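Local coordinates for putative hydrogenase expression/formation protein hupG (Rhodopseudomonas palustris, PDB 2QSI) that is of unknown function but belongs to the HupG/HyaE family and, with its thioredoxin-like fold, may serve in hydrogenase expression or maturation, at residues T18-E22 against A23-D27; A51-A54 against V55-P58; A75-E78 against R79-A83. All blocks are in the same frame, centred on the assembly; numbering follows the deposited sequence.

Contact 1 (T18-E22 against A23-D27); sequences TLVDE and ATVDD
Asp21 and Thr24 grip each other reciprocally where the strand 18-20 gives way to the helix 25-30, a textbook capping box. Thr24 can be followed outward from CB, which stands 3.8 Å from Asp21 OD1. With chi1 at 69°, its OG1 is held between its own backbone N and carbonyl carbon, and there it accepts a nearly straight bond from Asp21 N at 3.2 Å (170°). The methyl CG2 rests 3.6 Å from Asp21 OD1. In return, Asp21 OD1 takes Thr24 N at 2.8 Å, nearly in line with the carboxylate C-O bond, and Ala23 N more weakly. Asp21 O also collects two amides, Val25 N almost end-on and Thr24 N from above the carbonyl plane. On the buried side, Val20 CG2 meets Val25 CG2 at 4.0 Å, the two side chains crossing at about a right angle, while Leu81 covers Val25 from the helix 78-85. An alanine in place of Asp21 removes the carboxylate and would probably leave the amides of Ala23 and Thr24 without their side-chain acceptor, so that the turn could fray. The chemistry implies a turn set mainly by polar bonds to Asp21, with a single Val20-Val25 methyl contact beside them.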
ATOM      1  N   THR A  18     -15.696  -9.464  -6.181  1.00 26.18           N
ATOM      2  CA  THR A  18     -15.998  -8.618  -7.290  1.00 25.46           C
ATOM      3  C   THR A  18     -15.125  -9.111  -8.388  1.00 24.04           C
ATOM      4  O   THR A  18     -14.294 -10.019  -8.179  1.00 23.44           O
ATOM      5  CB  THR A  18     -15.634  -7.121  -7.048  1.00 26.34           C
ATOM      6  OG1 THR A  18     -15.461  -6.870  -5.652  1.00 28.02           O
ATOM      7  CG2 THR A  18     -16.738  -6.251  -7.627  1.00 27.62           C
ATOM      8  N   LEU A  19     -15.322  -8.504  -9.552  1.00 22.20           N
ATOM      9  CA  LEU A  19     -14.431  -8.652 -10.650  1.00 21.75           C
ATOM     10  C   LEU A  19     -13.764  -7.297 -10.865  1.00 21.67           C
ATOM     11  O   LEU A  19     -14.461  -6.249 -10.979  1.00 21.31           O
ATOM     12  CB  LEU A  19     -15.225  -9.102 -11.877  1.00 22.81           C
ATOM     13  CG  LEU A  19     -14.508  -9.558 -13.125  1.00 20.59           C
ATOM     14  CD1 LEU A  19     -13.586 -10.750 -12.833  1.00 18.67           C
ATOM     15  CD2 LEU A  19     -15.586  -9.874 -14.160  1.00 22.88           C
ATOM     16  N   VAL A  20     -12.428  -7.285 -10.851  1.00 19.98           N
ATOM     17  CA  VAL A  20     -11.673  -6.062 -11.081  1.00 20.42           C
ATOM     18  C   VAL A  20     -10.754  -6.118 -12.306  1.00 20.75           C
ATOM     19  O   VAL A  20     -10.293  -7.181 -12.720  1.00 19.75           O
ATOM     20  CB  VAL A  20     -10.789  -5.665  -9.857  1.00 20.32           C
ATOM     21  CG1 VAL A  20     -11.661  -5.329  -8.634  1.00 19.96           C
ATOM     22  CG2 VAL A  20      -9.718  -6.723  -9.564  1.00 16.65           C
ATOM     23  N   ASP A  21     -10.479  -4.944 -12.852  1.00 22.19           N
ATOM     24  CA  ASP A  21      -9.537  -4.796 -13.952  1.00 23.86           C
ATOM     25  C   ASP A  21      -8.505  -3.731 -13.640  1.00 24.55           C
ATOM     26  O   ASP A  21      -8.490  -3.174 -12.544  1.00 23.65           O
ATOM     27  CB  ASP A  21     -10.279  -4.523 -15.284  1.00 24.34           C
ATOM     28  CG  ASP A  21     -11.013  -3.194 -15.312  1.00 25.39           C
ATOM     29  OD1 ASP A  21     -10.658  -2.229 -14.600  1.00 28.92           O
ATOM     30  OD2 ASP A  21     -11.977  -3.093 -16.095  1.00 29.92           O
ATOM     31  N   GLU A  22      -7.622  -3.458 -14.598  1.00 25.48           N
ATOM     32  CA  GLU A  22      -6.576  -2.440 -14.388  1.00 26.11           C
ATOM     33  C   GLU A  22      -7.181  -1.048 -14.149  1.00 26.31           C
ATOM     34  O   GLU A  22      -6.565  -0.215 -13.506  1.00 28.51           O
ATOM     35  CB  GLU A  22      -5.537  -2.446 -15.533  1.00 25.77           C
ATOM     36  CG  GLU A  22      -4.487  -3.558 -15.405  1.00 26.78           C
ATOM     37  CD  GLU A  22      -3.692  -3.819 -16.682  1.00 28.33           C
ATOM     38  OE1 GLU A  22      -4.303  -4.175 -17.711  1.00 29.62           O
ATOM     39  OE2 GLU A  22      -2.450  -3.670 -16.659  1.00 31.63           O
ATOM     40  N   ALA A  23      -8.406  -0.812 -14.624  1.00 26.41           N
ATOM     41  CA  ALA A  23      -9.086   0.479 -14.413  1.00 25.61           C
ATOM     42  C   ALA A  23      -9.724   0.626 -13.032  1.00 25.37           C
ATOM     43  O   ALA A  23      -9.807   1.746 -12.510  1.00 25.96           O
ATOM     44  CB  ALA A  23     -10.148   0.699 -15.495  1.00 25.56           C
ATOM     45  N   THR A  24     -10.181  -0.483 -12.450  1.00 23.92           N
ATOM     46  CA  THR A  24     -10.939  -0.455 -11.188  1.00 22.98           C
ATOM     47  C   THR A  24     -10.228  -1.033  -9.961  1.00 22.44           C
ATOM     48  O   THR A  24     -10.693  -0.824  -8.838  1.00 21.66           O
ATOM     49  CB  THR A  24     -12.297  -1.184 -11.318  1.00 22.97           C
ATOM     50  OG1 THR A  24     -12.093  -2.601 -11.477  1.00 21.14           O
ATOM     51  CG2 THR A  24     -13.083  -0.639 -12.487  1.00 22.61           C
ATOM     52  N   VAL A  25      -9.115  -1.742 -10.145  1.00 21.93           N
ATOM     53  CA  VAL A  25      -8.434  -2.367  -8.991  1.00 22.28           C
ATOM     54  C   VAL A  25      -7.824  -1.357  -7.988  1.00 22.19           C
ATOM     55  O   VAL A  25      -7.914  -1.569  -6.772  1.00 21.02           O
ATOM     56  CB  VAL A  25      -7.351  -3.405  -9.437  1.00 22.29           C
ATOM     57  CG1 VAL A  25      -6.186  -2.702 -10.148  1.00 23.03           C
ATOM     58  CG2 VAL A  25      -6.854  -4.231  -8.248  1.00 20.45           C
ATOM     59  N   ASP A  26      -7.219  -0.266  -8.475  1.00 22.72           N
ATOM     60  CA  ASP A  26      -6.531   0.674  -7.548  1.00 23.30           C
ATOM     61  C   ASP A  26      -7.453   1.135  -6.446  1.00 23.36           C
ATOM     62  O   ASP A  26      -7.121   1.024  -5.256  1.00 23.52           O
ATOM     63  CB  ASP A  26      -5.973   1.909  -8.262  1.00 24.03           C
ATOM     64  CG  ASP A  26      -4.814   1.585  -9.169  1.00 24.88           C
ATOM     65  OD1 ASP A  26      -4.157   0.542  -9.021  1.00 28.32           O
ATOM     66  OD2 ASP A  26      -4.571   2.362 -10.074  1.00 27.76           O
ATOM     67  N   ASP A  27      -8.605   1.679  -6.832  1.00 23.06           N
ATOM     68  CA  ASP A  27      -9.555   2.179  -5.848  1.00 23.43           C
ATOM     69  C   ASP A  27     -10.148   1.025  -5.017  1.00 24.04           C
ATOM     70  O   ASP A  27     -10.393   1.194  -3.812  1.00 25.00           O
ATOM     71  CB  ASP A  27     -10.674   3.031  -6.491  1.00 24.01           C
ATOM     72  CG  ASP A  27     -10.150   4.266  -7.244  1.00 24.55           C
ATOM     73  OD1 ASP A  27      -9.059   4.805  -6.948  1.00 26.08           O
ATOM     74  OD2 ASP A  27     -10.871   4.725  -8.147  1.00 24.90           O
TER

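Contact 2 (A51-A54 against V55-P58); sequences ADLA and VVLP
Leu53 and Val56 touch one turn apart on the helix 50-62, CD1 of Leu53 lying 4.0 Å from CG2 of Val56 with the two side chains at about a right angle. The same valine methyl rests on Leu53 O at 3.4 Å. Leu57, four residues on from Leu53, brings its CB to 3.5 Å from Leu53 O, while the hydrogen bond from Leu57 N to that oxygen is weak. Leu53 and Leu57 both hold CG anti to their own backbone N (chi1 175° in each), and both reach Phe39 of the strand 35-40 and Leu93 of the strand 92-106. This is the inner face of the helix in the beta-alpha-beta unit built from strand 35-40, helix 50-62 and strand 68-73, as expected of a thioredoxin-like fold.

The outer face is open to solvent at Val55 yet tighter at its methyls than the slacker Leu53-Val56 touch. Val55 CG2, set between its own N and carbonyl carbon, comes within 2.9 Å of Asp52 O, and CG1 rests 3.3 Å from Ala51 O, the acceptor of its own amide. Asp52 is exposed, its CB directed away, while its carbonyl binds Val56 N at 3.3 Å. Pro58 has no N-H to offer Ala54 O, and its CD occupies that place at 3.2 Å, which kinks the helix there. Ile108 of the second subunit packs on Asp52, and Tyr114 of the second subunit on Leu53.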
ATOM      1  N   ALA A  51     -11.242 -23.170 -11.106  1.00 14.46           N
ATOM      2  CA  ALA A  51     -12.624 -23.144 -10.597  1.00 14.37           C
ATOM      3  C   ALA A  51     -12.731 -23.713  -9.165  1.00 14.62           C
ATOM      4  O   ALA A  51     -13.599 -23.312  -8.389  1.00 13.95           O
ATOM      5  CB  ALA A  51     -13.572 -23.903 -11.555  1.00 13.74           C
ATOM      6  N   ASP A  52     -11.872 -24.669  -8.828  1.00 15.15           N
ATOM      7  CA  ASP A  52     -11.868 -25.224  -7.482  1.00 15.68           C
ATOM      8  C   ASP A  52     -11.441 -24.193  -6.443  1.00 15.88           C
ATOM      9  O   ASP A  52     -12.003 -24.146  -5.313  1.00 15.20           O
ATOM     10  CB  ASP A  52     -10.972 -26.449  -7.402  1.00 16.32           C
ATOM     11  CG  ASP A  52     -11.471 -27.602  -8.273  1.00 20.24           C
ATOM     12  OD1 ASP A  52     -12.697 -27.749  -8.466  1.00 23.83           O
ATOM     13  OD2 ASP A  52     -10.625 -28.375  -8.744  1.00 24.77           O
ATOM     14  N   LEU A  53     -10.477 -23.354  -6.832  1.00 15.14           N
ATOM     15  CA  LEU A  53      -9.994 -22.260  -5.986  1.00 15.25           C
ATOM     16  C   LEU A  53     -11.071 -21.201  -5.858  1.00 15.39           C
ATOM     17  O   LEU A  53     -11.278 -20.639  -4.786  1.00 16.91           O
ATOM     18  CB  LEU A  53      -8.719 -21.630  -6.601  1.00 15.60           C
ATOM     19  CG  LEU A  53      -8.149 -20.385  -5.884  1.00 14.33           C
ATOM     20  CD1 LEU A  53      -8.137 -20.575  -4.369  1.00 15.59           C
ATOM     21  CD2 LEU A  53      -6.770 -20.082  -6.382  1.00 14.09           C
ATOM     22  N   ALA A  54     -11.779 -20.941  -6.963  1.00 15.17           N
ATOM     23  CA  ALA A  54     -12.918 -20.011  -6.958  1.00 14.86           C
ATOM     24  C   ALA A  54     -14.025 -20.386  -5.952  1.00 14.68           C
ATOM     25  O   ALA A  54     -14.617 -19.505  -5.283  1.00 13.76           O
ATOM     26  CB  ALA A  54     -13.514 -19.906  -8.367  1.00 14.84           C
ATOM     27  N   VAL A  55     -14.336 -21.665  -5.876  1.00 15.55           N
ATOM     28  CA  VAL A  55     -15.390 -22.139  -4.971  1.00 17.55           C
ATOM     29  C   VAL A  55     -14.935 -22.005  -3.537  1.00 17.79           C
ATOM     30  O   VAL A  55     -15.732 -21.631  -2.683  1.00 20.23           O
ATOM     31  CB  VAL A  55     -15.904 -23.600  -5.277  1.00 17.13           C
ATOM     32  CG1 VAL A  55     -16.384 -23.732  -6.707  1.00 20.60           C
ATOM     33  CG2 VAL A  55     -14.865 -24.625  -4.997  1.00 20.09           C
ATOM     34  N   VAL A  56     -13.665 -22.250  -3.252  1.00 17.92           N
ATOM     35  CA  VAL A  56     -13.180 -22.099  -1.877  1.00 18.42           C
ATOM     36  C   VAL A  56     -12.845 -20.686  -1.427  1.00 16.61           C
ATOM     37  O   VAL A  56     -12.797 -20.410  -0.227  1.00 15.80           O
ATOM     38  CB  VAL A  56     -12.002 -23.067  -1.515  1.00 19.79           C
ATOM     39  CG1 VAL A  56     -12.455 -24.514  -1.765  1.00 21.11           C
ATOM     40  CG2 VAL A  56     -10.709 -22.744  -2.233  1.00 18.75           C
ATOM     41  N   LEU A  57     -12.700 -19.774  -2.362  1.00 14.65           N
ATOM     42  CA  LEU A  57     -12.207 -18.430  -2.019  1.00 14.17           C
ATOM     43  C   LEU A  57     -13.147 -17.727  -1.021  1.00 14.43           C
ATOM     44  O   LEU A  57     -12.669 -17.188  -0.017  1.00 13.59           O
ATOM     45  CB  LEU A  57     -12.022 -17.599  -3.288  1.00 14.15           C
ATOM     46  CG  LEU A  57     -11.621 -16.130  -3.179  1.00 14.00           C
ATOM     47  CD1 LEU A  57     -10.365 -15.940  -2.318  1.00 17.06           C
ATOM     48  CD2 LEU A  57     -11.447 -15.609  -4.563  1.00 14.96           C
ATOM     49  N   PRO A  58     -14.487 -17.750  -1.270  1.00 13.77           N
ATOM     50  CA  PRO A  58     -15.371 -17.098  -0.293  1.00 13.78           C
ATOM     51  C   PRO A  58     -15.330 -17.767   1.086  1.00 12.92           C
ATOM     52  O   PRO A  58     -15.475 -17.081   2.082  1.00 12.97           O
ATOM     53  CB  PRO A  58     -16.772 -17.206  -0.933  1.00 14.89           C
ATOM     54  CG  PRO A  58     -16.628 -17.986  -2.123  1.00 15.78           C
ATOM     55  CD  PRO A  58     -15.216 -18.198  -2.454  1.00 13.87           C
TER

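Contact 3 (A75-E78 against R79-A83); sequences AEAE and RGLMA
Met82, a selenomethionine in this crystal, holds CG anti to its own carbonyl carbon (chi1 -73°), which lays CG over Glu78 O at 3.0 Å. The chain continues extended to SE before bending at its third torsion, and SE remains 3.6 Å from the same oxygen. Leu81 has a like first torsion, and its CG comes to lie 3.5 Å from Ala77 O, with CD1 reaching Ala77 CB at 4.2 Å. Each of these carbonyls thus carries the side chain of the residue four further on, and also its amide: Leu81 N binds Ala77 O and Met82 N binds Glu78 O, both at 2.9 Å and both nearly end-on to the carbonyl. The bonds mark the first turn of the helix 78-85, the segment that in this thioredoxin-like fold leads from the parallel strand 68-73 to the antiparallel strand 92-106.

Both side chains meet Phe40, but Leu81, which is buried, also touches Glu22, whereas Met82 goes on to Val87 and Cys90 and helps line the pocket that holds a dithiothreitol molecule. Glu78 stretches its carboxylate to the same pocket, where OE1 is hydrogen-bonded to the ligand's O2; the molecule probably came from the crystallisation liquor.

Ahead of the helix, the residues 75-77 have helical backbone angles without the regular bonds. There a water bridges Ala75 O, Glu76 O and Arg79 N, beside the direct bond from Glu78 N to Ala75 O. The water accepts from Arg79 N at 3.0 Å and donates to Ala75 O at 3.1 Å, and more weakly to Glu76 O.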
ATOM      1  N   ALA A  75      -9.709 -11.124 -17.068  1.00 15.49           N
ATOM      2  CA  ALA A  75      -8.744 -11.874 -17.892  1.00 16.38           C
ATOM      3  C   ALA A  75      -7.724 -10.952 -18.591  1.00 16.91           C
ATOM      4  O   ALA A  75      -6.526 -11.223 -18.623  1.00 16.28           O
ATOM      5  CB  ALA A  75      -9.491 -12.703 -18.933  1.00 16.40           C
ATOM      6  N   GLU A  76      -8.203  -9.845 -19.127  1.00 17.92           N
ATOM      7  CA  GLU A  76      -7.324  -8.910 -19.855  1.00 19.03           C
ATOM      8  C   GLU A  76      -6.354  -8.181 -18.915  1.00 19.46           C
ATOM      9  O   GLU A  76      -5.297  -7.703 -19.363  1.00 18.37           O
ATOM     10  CB  GLU A  76      -8.117  -7.908 -20.718  1.00 20.24           C
ATOM     11  CG  GLU A  76      -9.477  -7.494 -20.198  1.00 25.19           C
ATOM     12  CD  GLU A  76     -10.524  -8.612 -20.376  1.00 28.44           C
ATOM     13  OE1 GLU A  76     -10.887  -9.221 -19.358  1.00 29.35           O
ATOM     14  OE2 GLU A  76     -10.945  -8.914 -21.529  1.00 32.91           O
ATOM     15  N   ALA A  77      -6.696  -8.139 -17.614  1.00 19.48           N
ATOM     16  CA  ALA A  77      -5.879  -7.498 -16.569  1.00 20.16           C
ATOM     17  C   ALA A  77      -4.783  -8.394 -15.992  1.00 20.95           C
ATOM     18  O   ALA A  77      -3.888  -7.917 -15.261  1.00 20.33           O
ATOM     19  CB  ALA A  77      -6.776  -7.031 -15.446  1.00 19.78           C
ATOM     20  N   GLU A  78      -4.854  -9.686 -16.303  1.00 20.47           N
ATOM     21  CA  GLU A  78      -3.955 -10.661 -15.713  1.00 20.99           C
ATOM     22  C   GLU A  78      -2.480 -10.318 -15.895  1.00 21.11           C
ATOM     23  O   GLU A  78      -1.743 -10.297 -14.932  1.00 20.86           O
ATOM     24  CB  GLU A  78      -4.240 -12.063 -16.233  1.00 20.67           C
ATOM     25  CG  GLU A  78      -5.565 -12.590 -15.734  1.00 20.68           C
ATOM     26  CD  GLU A  78      -6.016 -13.853 -16.399  1.00 21.09           C
ATOM     27  OE1 GLU A  78      -5.369 -14.318 -17.378  1.00 22.04           O
ATOM     28  OE2 GLU A  78      -7.048 -14.375 -15.953  1.00 17.62           O
ATOM     29  N   ARG A  79      -2.047 -10.055 -17.121  1.00 22.47           N
ATOM     30  CA  ARG A  79      -0.623  -9.886 -17.366  1.00 22.69           C
ATOM     31  C   ARG A  79      -0.058  -8.729 -16.546  1.00 21.53           C
ATOM     32  O   ARG A  79       0.954  -8.877 -15.845  1.00 21.54           O
ATOM     33  CB  ARG A  79      -0.361  -9.675 -18.856  1.00 22.92           C
ATOM     34  CG  ARG A  79       1.129  -9.729 -19.213  1.00 24.15           C
ATOM     35  CD  ARG A  79       1.364 -10.370 -20.584  1.00 27.64           C
ATOM     36  NE  ARG A  79       0.867 -11.763 -20.612  1.00 33.30           N
ATOM     37  CZ  ARG A  79      -0.313 -12.179 -21.086  1.00 35.49           C
ATOM     38  NH1 ARG A  79      -1.202 -11.327 -21.605  1.00 38.29           N
ATOM     39  NH2 ARG A  79      -0.614 -13.476 -21.049  1.00 35.72           N
ATOM     40  N   GLY A  80      -0.716  -7.585 -16.627  1.00 20.99           N
ATOM     41  CA  GLY A  80      -0.263  -6.399 -15.917  1.00 20.43           C
ATOM     42  C   GLY A  80      -0.363  -6.516 -14.398  1.00 19.81           C
ATOM     43  O   GLY A  80       0.504  -6.038 -13.681  1.00 18.99           O
ATOM     44  N   LEU A  81      -1.408  -7.162 -13.896  1.00 19.06           N
ATOM     45  CA  LEU A  81      -1.546  -7.247 -12.446  1.00 19.22           C
ATOM     46  C   LEU A  81      -0.628  -8.314 -11.834  1.00 18.69           C
ATOM     47  O   LEU A  81      -0.157  -8.178 -10.674  1.00 19.02           O
ATOM     48  CB  LEU A  81      -3.028  -7.389 -12.042  1.00 19.18           C
ATOM     49  CG  LEU A  81      -3.914  -6.145 -12.282  1.00 20.09           C
ATOM     50  CD1 LEU A  81      -5.301  -6.324 -11.614  1.00 16.20           C
ATOM     51  CD2 LEU A  81      -3.252  -4.754 -11.896  1.00 18.48           C
HETATM   52  N   MSE A  82      -0.339  -9.362 -12.601  1.00 17.71           N
HETATM   53  CA  MSE A  82       0.571 -10.389 -12.146  1.00 19.24           C
HETATM   54  C   MSE A  82       1.961  -9.759 -11.963  1.00 17.78           C
HETATM   55  O   MSE A  82       2.629 -10.000 -10.982  1.00 16.89           O
HETATM   56  CB  MSE A  82       0.644 -11.546 -13.144  1.00 18.99           C
HETATM   57  CG  MSE A  82      -0.576 -12.411 -13.160  1.00 21.26           C
HETATM   58 SE   MSE A  82      -0.487 -13.690 -14.597  0.80 24.67          SE
HETATM   59  CE  MSE A  82       0.798 -14.942 -13.829  1.00 22.36           C
ATOM     60  N   ALA A  83       2.346  -8.948 -12.938  1.00 18.73           N
ATOM     61  CA  ALA A  83       3.602  -8.189 -12.925  1.00 18.50           C
ATOM     62  C   ALA A  83       3.642  -7.233 -11.756  1.00 18.57           C
ATOM     63  O   ALA A  83       4.608  -7.179 -11.011  1.00 19.21           O
ATOM     64  CB  ALA A  83       3.760  -7.437 -14.252  1.00 18.88           C
TER
HETATM   65  O   HOH W   1      -3.795 -10.236 -19.562  1.00 33.41           O

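All three contacts are local and partly buried, each with a core pair (Val20 and Val25, Leu53 and Leu57, Ala77 and Leu81) and a surface rim that includes Thr24, Val55 and Arg79. Contacts 1 and 3 are neighbours, about 11 Å apart between centres, and they touch: Glu22 CG lies 3.9 Å from Leu81 CD2, and Asp21 packs against Ala77. Both shape the start of a helix that follows a strand, contact 1 with side-chain capping, contact 3 with a water and main-chain bonds beside the ligand pocket. Contact 2 stands apart, about 19 Å from each between centres, along the helix 50-62 from near its start to the kink, where apolar side chains face the sheet and the second subunit borders it.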